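Local coordinates for putative ring-cleaving dioxygenase MhqO (PDB 3OAJ), which is a putative iron-dependent ring-cleaving dioxygenase that may contribute to the breakdown of aromatic compounds, at residues A3-M7 and D228-W232; A91-W95 and V145-I151; V74-G78 and P205-G209. One frame throughout, in Å; residues are numbered along the deposited sequence. Where two conformers were deposited one is given.

Contact 1 (A3-M7 and D228-W232); sequences AKKTM and DQLDW
Lys4 lies across one face of the Trp232 indole and ends on the carboxylate of Asp228. The packing against the ring comes first. Lys4 CB sits over the six-membered ring, 3.5 Å from Trp232 CH2. The chain then bends at chi2 (-76°) and again at chi3 (-73°), which brings CE back down over the five-membered ring. This CH-pi contact is 3.4 Å from Lys4 CE to the centroid of the Trp232 five-membered ring, only 4° off the normal. The ammonium follows as a cation-pi partner, with Lys4 NZ 4.2 Å from the same Trp232 centroid.

The charged contact is a salt bridge of 2.7 Å from Lys4 NZ to Asp228 OD1. Asp231 adds a more distant negative charge, but its own salt bridge goes to Arg234.

Water makes the third link. Trp232 NE1 donates to it at 2.9 Å, with the water in the indole plane. The same water is 2.6 Å from Asp228 OD2 and 3.2 Å from Lys5 O. Asp228 OD2 also accepts a hydrogen bond from Asn224 N.

At the indole edge, Thr6 N approaches Trp232 CZ2 at 3.8 Å, while Thr6 OG1 is hydrogen-bonded to Arg222 O. The arrangement lays the N-terminal arm on helix 226-238 of the second VOC module. In this vicinal oxygen chelate fold, that helix lies beside the sheet holding strands 9-16 and 215-223.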
loop_
_atom_site.group_PDB
_atom_site.type_symbol
_atom_site.label_atom_id
_atom_site.label_comp_id
_atom_site.label_asym_id
_atom_site.label_seq_id
_atom_site.Cartn_x
_atom_site.Cartn_y
_atom_site.Cartn_z
ATOM N N ALA A 3 15.270 -20.775 0.921
ATOM C CA ALA A 3 15.183 -19.334 1.323
ATOM C C ALA A 3 13.933 -19.019 2.161
ATOM O O ALA A 3 13.518 -19.830 2.995
ATOM C CB ALA A 3 15.271 -18.423 0.085
ATOM N N LYS A 4 13.338 -17.853 1.940
ATOM C CA LYS A 4 12.228 -17.370 2.773
ATOM C C LYS A 4 10.914 -17.362 1.987
ATOM O O LYS A 4 10.924 -17.549 0.767
ATOM C CB LYS A 4 12.547 -15.959 3.292
ATOM C CG LYS A 4 13.802 -15.852 4.174
ATOM C CD LYS A 4 13.565 -16.375 5.588
ATOM C CE LYS A 4 12.692 -15.420 6.402
ATOM N NZ LYS A 4 11.946 -16.135 7.487
ATOM N N LYS A 5 9.791 -17.162 2.685
ATOM C CA LYS A 5 8.466 -17.077 2.047
ATOM C C LYS A 5 7.533 -16.082 2.739
ATOM O O LYS A 5 7.089 -16.316 3.853
ATOM C CB LYS A 5 7.802 -18.454 2.040
ATOM C CG LYS A 5 6.645 -18.615 1.081
ATOM C CD LYS A 5 6.232 -20.085 0.949
ATOM C CE LYS A 5 7.372 -20.950 0.397
ATOM N NZ LYS A 5 7.474 -20.890 -1.093
ATOM N N THR A 6 7.207 -14.990 2.065
ATOM C CA THR A 6 6.270 -14.005 2.602
ATOM C C THR A 6 4.831 -14.310 2.185
ATOM O O THR A 6 4.579 -14.745 1.065
ATOM C CB THR A 6 6.658 -12.579 2.151
ATOM O OG1 THR A 6 5.746 -11.619 2.706
ATOM C CG2 THR A 6 6.630 -12.439 0.616
ATOM N N MET A 7 3.877 -14.046 3.069
ATOM C CA MET A 7 2.467 -14.190 2.722
ATOM C C MET A 7 2.000 -13.217 1.642
ATOM O O MET A 7 1.069 -13.513 0.894
ATOM C CB MET A 7 1.601 -14.031 3.968
ATOM C CG MET A 7 1.740 -15.213 4.928
ATOM S SD MET A 7 0.879 -16.657 4.275
ATOM C CE MET A 7 -0.771 -16.159 4.761
ATOM N N ASP A 228 10.408 -13.890 12.819
ATOM C CA ASP A 228 10.438 -14.108 11.377
ATOM C C ASP A 228 11.142 -12.919 10.703
ATOM O O ASP A 228 11.975 -13.098 9.814
ATOM C CB ASP A 228 8.986 -14.269 10.906
ATOM C CG ASP A 228 8.855 -14.684 9.460
ATOM O OD1 ASP A 228 9.742 -15.379 8.920
ATOM O OD2 ASP A 228 7.820 -14.331 8.867
ATOM N N GLN A 229 10.817 -11.707 11.157
ATOM C CA GLN A 229 11.473 -10.523 10.613
ATOM C C GLN A 229 12.988 -10.524 10.849
ATOM O O GLN A 229 13.760 -10.128 9.959
ATOM C CB GLN A 229 10.852 -9.241 11.168
ATOM C CG GLN A 229 11.587 -7.988 10.731
ATOM C CD GLN A 229 10.901 -6.755 11.222
ATOM O OE1 GLN A 229 10.886 -6.466 12.410
ATOM N NE2 GLN A 229 10.287 -6.033 10.301
ATOM N N LEU A 230 13.417 -10.932 12.045
ATOM C CA LEU A 230 14.854 -11.005 12.331
ATOM C C LEU A 230 15.526 -12.024 11.418
ATOM O O LEU A 230 16.635 -11.803 10.944
ATOM C CB LEU A 230 15.116 -11.323 13.813
ATOM C CG LEU A 230 14.533 -10.316 14.822
ATOM C CD1 LEU A 230 14.593 -10.869 16.250
ATOM C CD2 LEU A 230 15.225 -8.951 14.729
ATOM N N ASP A 231 14.843 -13.133 11.158
ATOM C CA ASP A 231 15.354 -14.141 10.227
ATOM C C ASP A 231 15.487 -13.517 8.832
ATOM O O ASP A 231 16.484 -13.730 8.145
ATOM C CB ASP A 231 14.417 -15.363 10.174
ATOM C CG ASP A 231 14.411 -16.186 11.471
ATOM O OD1 ASP A 231 15.290 -15.994 12.334
ATOM O OD2 ASP A 231 13.514 -17.049 11.618
ATOM N N TRP A 232 14.475 -12.744 8.417
ATOM C CA TRP A 232 14.538 -12.039 7.135
ATOM C C TRP A 232 15.733 -11.103 7.097
ATOM O O TRP A 232 16.428 -11.036 6.098
ATOM C CB TRP A 232 13.283 -11.206 6.915
ATOM C CG TRP A 232 12.121 -11.892 6.269
ATOM C CD1 TRP A 232 10.993 -12.348 6.885
ATOM C CD2 TRP A 232 11.958 -12.164 4.876
ATOM N NE1 TRP A 232 10.133 -12.882 5.957
ATOM C CE2 TRP A 232 10.702 -12.789 4.717
ATOM C CE3 TRP A 232 12.748 -11.923 3.744
ATOM C CZ2 TRP A 232 10.212 -13.185 3.465
ATOM C CZ3 TRP A 232 12.265 -12.330 2.491
ATOM C CH2 TRP A 232 11.007 -12.950 2.370
HETATM O O HOH W 1 7.521 -14.209 6.269
#

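Contact 2 (A91-W95 and V145-I151); sequences AMAFW and VTPDVAI
Phe94 packs on Val149, and its side chain can be followed outward from the helix. CG lies anti to the backbone N (chi1 171°), which points the ring at residues 145-151, where it meets Val149. Phe94 CB meets Val149 CG1 at 3.7 Å. Phe94 CG is shared between CG1 and CB of the same valine. Further out, CD2 and CE2 turn to the other methyl, and Phe94 CE2 lies 3.6 Å from Val149 CG2. That methyl, Val149 CG2, sits over the middle of the ring in a CH-pi contact, 3.5 Å from the Phe94 centroid and 8° off the normal. At the tip, Phe94 CZ passes from Val149 to Val145, whose CG2 is 4.1 Å away.

Trp95, the next residue, supplies the polar contact. Trp95 NE1 donates to Val149 O at 2.8 Å, with an N-H...O angle of 154°. The oxygen lies close to the indole plane. Phe94 CD2 sits over one face of the indole, offset toward the rim. The opposite face takes Ile151, with Ile151 CG1 3.9 Å from Trp95 CZ2. Leu30 and Val87 also touch this tryptophan.

Val149 reaches both aromatics from the end of a type I turn. Its N donates a hydrogen bond to Thr146 O, and Thr146 OG1 donates to Asp148 OD1. Ala91 CB, just before the helix, closes the contact on Val149 CA.

The chemistry is that of an apolar interface with one directional bond. The buried indole N-H is satisfied by a backbone carbonyl, and this bond ties helix 92-101 to the loop before strand 153-160. Apart from it, the contact is mainly carbon on carbon: Val149 on Phe94, and Val145 and Ile151 on the outer part of the indole.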
loop_
_atom_site.group_PDB
_atom_site.type_symbol
_atom_site.label_atom_id
_atom_site.label_comp_id
_atom_site.label_asym_id
_atom_site.label_seq_id
_atom_site.Cartn_x
_atom_site.Cartn_y
_atom_site.Cartn_z
ATOM N N ALA A 91 -18.675 -7.221 -8.466
ATOM C CA ALA A 91 -18.734 -5.835 -7.995
ATOM C C ALA A 91 -18.159 -4.797 -8.973
ATOM O O ALA A 91 -18.243 -3.601 -8.705
ATOM C CB ALA A 91 -18.049 -5.713 -6.639
ATOM N N MET A 92 -17.603 -5.229 -10.105
ATOM C CA MET A 92 -16.969 -4.292 -11.032
ATOM C C MET A 92 -17.883 -3.124 -11.416
ATOM O O MET A 92 -17.445 -1.969 -11.396
ATOM C CB MET A 92 -16.442 -5.015 -12.276
ATOM C CG MET A 92 -15.503 -4.173 -13.115
ATOM S SD MET A 92 -14.103 -3.600 -12.138
ATOM C CE MET A 92 -12.989 -4.999 -12.293
ATOM N N ALA A 93 -19.146 -3.425 -11.755
ATOM C CA ALA A 93 -20.106 -2.391 -12.161
ATOM C C ALA A 93 -20.415 -1.390 -11.064
ATOM O O ALA A 93 -20.729 -0.234 -11.361
ATOM C CB ALA A 93 -21.402 -3.010 -12.693
ATOM N N PHE A 94 -20.369 -1.830 -9.813
ATOM C CA PHE A 94 -20.581 -0.900 -8.714
ATOM C C PHE A 94 -19.497 0.172 -8.793
ATOM O O PHE A 94 -19.796 1.360 -8.714
ATOM C CB PHE A 94 -20.535 -1.601 -7.355
ATOM C CG PHE A 94 -20.528 -0.640 -6.198
ATOM C CD1 PHE A 94 -21.723 -0.133 -5.700
ATOM C CD2 PHE A 94 -19.331 -0.204 -5.625
ATOM C CE1 PHE A 94 -21.739 0.760 -4.642
ATOM C CE2 PHE A 94 -19.348 0.710 -4.560
ATOM C CZ PHE A 94 -20.549 1.197 -4.072
ATOM N N TRP A 95 -18.250 -0.270 -8.959
ATOM C CA TRP A 95 -17.107 0.636 -8.978
ATOM C C TRP A 95 -17.048 1.508 -10.210
ATOM O O TRP A 95 -16.728 2.701 -10.106
ATOM C CB TRP A 95 -15.824 -0.168 -8.757
ATOM C CG TRP A 95 -15.816 -0.635 -7.348
ATOM C CD1 TRP A 95 -16.115 -1.896 -6.879
ATOM C CD2 TRP A 95 -15.599 0.179 -6.189
ATOM N NE1 TRP A 95 -16.072 -1.909 -5.510
ATOM C CE2 TRP A 95 -15.775 -0.651 -5.055
ATOM C CE3 TRP A 95 -15.297 1.542 -5.996
ATOM C CZ2 TRP A 95 -15.624 -0.172 -3.741
ATOM C CZ3 TRP A 95 -15.158 2.016 -4.698
ATOM C CH2 TRP A 95 -15.307 1.160 -3.589
ATOM N N VAL A 145 -20.918 2.241 0.084
ATOM C CA VAL A 145 -20.014 1.080 -0.003
ATOM C C VAL A 145 -20.385 0.068 1.086
ATOM O O VAL A 145 -20.288 0.364 2.280
ATOM C CB VAL A 145 -18.514 1.484 0.080
ATOM C CG1 VAL A 145 -17.599 0.269 -0.157
ATOM C CG2 VAL A 145 -18.194 2.566 -0.946
ATOM N N THR A 146 -20.807 -1.118 0.656
ATOM C CA THR A 146 -21.316 -2.174 1.526
ATOM C C THR A 146 -20.475 -3.449 1.327
ATOM O O THR A 146 -19.753 -3.562 0.350
ATOM C CB THR A 146 -22.803 -2.456 1.219
ATOM O OG1 THR A 146 -22.952 -2.643 -0.182
ATOM C CG2 THR A 146 -23.691 -1.282 1.620
ATOM N N PRO A 147 -20.564 -4.420 2.257
ATOM C CA PRO A 147 -19.628 -5.555 2.216
ATOM C C PRO A 147 -19.660 -6.376 0.927
ATOM O O PRO A 147 -18.657 -7.012 0.576
ATOM C CB PRO A 147 -20.045 -6.398 3.433
ATOM C CG PRO A 147 -20.658 -5.410 4.361
ATOM C CD PRO A 147 -21.384 -4.429 3.482
ATOM N N ASP A 148 -20.781 -6.331 0.207
ATOM C CA ASP A 148 -20.931 -7.107 -1.016
ATOM C C ASP A 148 -20.124 -6.520 -2.172
ATOM O O ASP A 148 -19.880 -7.197 -3.167
ATOM C CB ASP A 148 -22.425 -7.310 -1.372
ATOM C CG ASP A 148 -23.168 -6.001 -1.579
ATOM O OD1 ASP A 148 -22.683 -4.950 -1.133
ATOM O OD2 ASP A 148 -24.260 -6.012 -2.185
ATOM N N VAL A 149 -19.683 -5.271 -2.004
ATOM C CA VAL A 149 -18.890 -4.569 -3.026
ATOM C C VAL A 149 -17.572 -3.967 -2.520
ATOM O O VAL A 149 -16.738 -3.572 -3.328
ATOM C CB VAL A 149 -19.709 -3.433 -3.749
ATOM C CG1 VAL A 149 -20.890 -4.003 -4.516
ATOM C CG2 VAL A 149 -20.176 -2.353 -2.774
ATOM N N ALA A 150 -17.368 -3.908 -1.202
ATOM C CA ALA A 150 -16.233 -3.164 -0.641
ATOM C C ALA A 150 -14.898 -3.757 -1.055
ATOM O O ALA A 150 -14.766 -4.980 -1.247
ATOM C CB ALA A 150 -16.339 -3.117 0.867
ATOM N N ILE A 151 -13.905 -2.878 -1.198
ATOM C CA ILE A 151 -12.527 -3.295 -1.447
ATOM C C ILE A 151 -12.036 -4.145 -0.281
ATOM O O ILE A 151 -12.039 -3.711 0.872
ATOM C CB ILE A 151 -11.619 -2.061 -1.683
ATOM C CG1 ILE A 151 -12.031 -1.393 -2.998
ATOM C CG2 ILE A 151 -10.140 -2.450 -1.665
ATOM C CD1 ILE A 151 -11.466 0.005 -3.174
#

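Contact 3 (V74-G78 and P205-G209); sequences VIGDG and PIGRG
Asp77 is gripped by the 205-209 loop through both its backbone and its carboxylate. Asp77 N donates to Gly207 O at 2.8 Å, and Gly209 N donates to Asp77 O at 3.0 Å. The second bond is nearly straight (171°), lies in the carbonyl plane and uses a lone pair. Together they make a single beta bridge between Asp77 and Arg208.

The side chain turns to the amides just upstream. Asp77 OD1 accepts from Ile206 N at 3.2 Å on its syn lone pair, and OD2 takes a weak bond from Gly207 N. Ile206 CG1 lies 3.5 Å from Asp77 OD1. Gly76 CA comes within 3.5 Å of Gly209 CA, an approach permitted because neither residue has a CB.

This joins a loop of each VOC module. Residues 74-78 lead into strand 79-87, and residues 205-209 follow strand 198-202; both strands flank 153-160 in one sheet. Leu160 of that central strand packs against Asp77 and Ile206. Further out, the backbones of Val74 and Gln210 are hydrogen-bonded to each other. The side chain of Gln79 donates to Val74 O and takes a weak bond from Gly76 N.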
loop_
_atom_site.group_PDB
_atom_site.type_symbol
_atom_site.label_atom_id
_atom_site.label_comp_id
_atom_site.label_asym_id
_atom_site.label_seq_id
_atom_site.Cartn_x
_atom_site.Cartn_y
_atom_site.Cartn_z
ATOM N N VAL A 74 7.798 11.673 -10.648
ATOM C CA VAL A 74 7.425 11.060 -11.916
ATOM C C VAL A 74 7.437 9.551 -11.735
ATOM O O VAL A 74 8.430 8.999 -11.263
ATOM C CB VAL A 74 8.408 11.430 -13.060
ATOM C CG1 VAL A 74 7.997 10.731 -14.358
ATOM C CG2 VAL A 74 8.459 12.939 -13.273
ATOM N N ILE A 75 6.337 8.899 -12.109
ATOM C CA ILE A 75 6.231 7.443 -12.042
ATOM C C ILE A 75 7.134 6.804 -13.096
ATOM O O ILE A 75 7.077 7.155 -14.275
ATOM C CB ILE A 75 4.763 6.970 -12.208
ATOM C CG1 ILE A 75 3.905 7.538 -11.064
ATOM C CG2 ILE A 75 4.678 5.428 -12.282
ATOM C CD1 ILE A 75 2.403 7.381 -11.242
ATOM N N GLY A 76 7.983 5.875 -12.662
ATOM C CA GLY A 76 8.931 5.217 -13.559
ATOM C C GLY A 76 9.657 4.074 -12.884
ATOM O O GLY A 76 9.339 3.701 -11.752
ATOM N N ASP A 77 10.637 3.511 -13.581
ATOM C CA ASP A 77 11.436 2.407 -13.045
ATOM C C ASP A 77 12.035 2.737 -11.688
ATOM O O ASP A 77 12.404 3.891 -11.420
ATOM C CB ASP A 77 12.554 2.024 -14.014
ATOM C CG ASP A 77 12.028 1.572 -15.346
ATOM O OD1 ASP A 77 10.910 1.010 -15.389
ATOM O OD2 ASP A 77 12.739 1.781 -16.350
ATOM N N GLY A 78 12.160 1.702 -10.862
ATOM C CA GLY A 78 12.538 1.842 -9.462
ATOM C C GLY A 78 11.364 2.110 -8.516
ATOM O O GLY A 78 11.579 2.517 -7.378
ATOM N N PRO A 205 12.007 -2.107 -19.046
ATOM C CA PRO A 205 12.219 -0.801 -18.405
ATOM C C PRO A 205 11.642 0.359 -19.226
ATOM O O PRO A 205 11.827 0.403 -20.444
ATOM C CB PRO A 205 13.746 -0.693 -18.335
ATOM C CG PRO A 205 14.220 -2.108 -18.265
ATOM C CD PRO A 205 13.249 -2.905 -19.098
ATOM N N ILE A 206 10.945 1.274 -18.550
ATOM C CA ILE A 206 10.341 2.455 -19.191
ATOM C C ILE A 206 11.020 3.777 -18.822
ATOM O O ILE A 206 10.446 4.852 -19.021
ATOM C CB ILE A 206 8.822 2.588 -18.880
ATOM C CG1 ILE A 206 8.563 2.676 -17.362
ATOM C CG2 ILE A 206 8.039 1.461 -19.552
ATOM C CD1 ILE A 206 7.327 3.470 -16.989
ATOM N N GLY A 207 12.235 3.697 -18.290
ATOM C CA GLY A 207 12.952 4.888 -17.847
ATOM C C GLY A 207 12.720 5.161 -16.374
ATOM O O GLY A 207 11.626 4.925 -15.847
ATOM N N ARG A 208 13.754 5.673 -15.713
ATOM C CA ARG A 208 13.747 5.872 -14.266
ATOM C C ARG A 208 12.691 6.873 -13.801
ATOM O O ARG A 208 12.425 7.876 -14.465
ATOM C CB ARG A 208 15.137 6.296 -13.779
ATOM C CG ARG A 208 16.207 5.228 -13.989
ATOM C CD ARG A 208 17.539 5.843 -14.375
ATOM N NE ARG A 208 18.317 4.949 -15.235
ATOM C CZ ARG A 208 19.489 4.404 -14.908
ATOM N NH1 ARG A 208 20.054 4.662 -13.733
ATOM N NH2 ARG A 208 20.107 3.605 -15.772
ATOM N N GLY A 209 12.087 6.578 -12.655
ATOM C CA GLY A 209 11.148 7.495 -12.037
ATOM C C GLY A 209 11.867 8.591 -11.274
ATOM O O GLY A 209 13.094 8.567 -11.138
#

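How the contacts relate
The three contacts do not touch; their centres are 28 to 33 Å apart. Contact 1 spans most of the modelled chain, from 3-7 to 228-232. Contact 3 falls within that span, and contact 2 within that of contact 3. Contact 1 borders the sheet containing strands 9-16 and 215-223. Contacts 2 and 3 border the other sheet, which contains strands 79-87 and 153-160. Both sheets mix strands of the two VOC modules. Contact 3 joins loops of the two modules. Contact 1 holds the N-terminal arm on a helix of the second. Contact 2 packs the loop between strands 126-131 and 153-160 on helix 92-101. The zinc ion seen here is bound by His11, His218 and Glu266, from the first sheet.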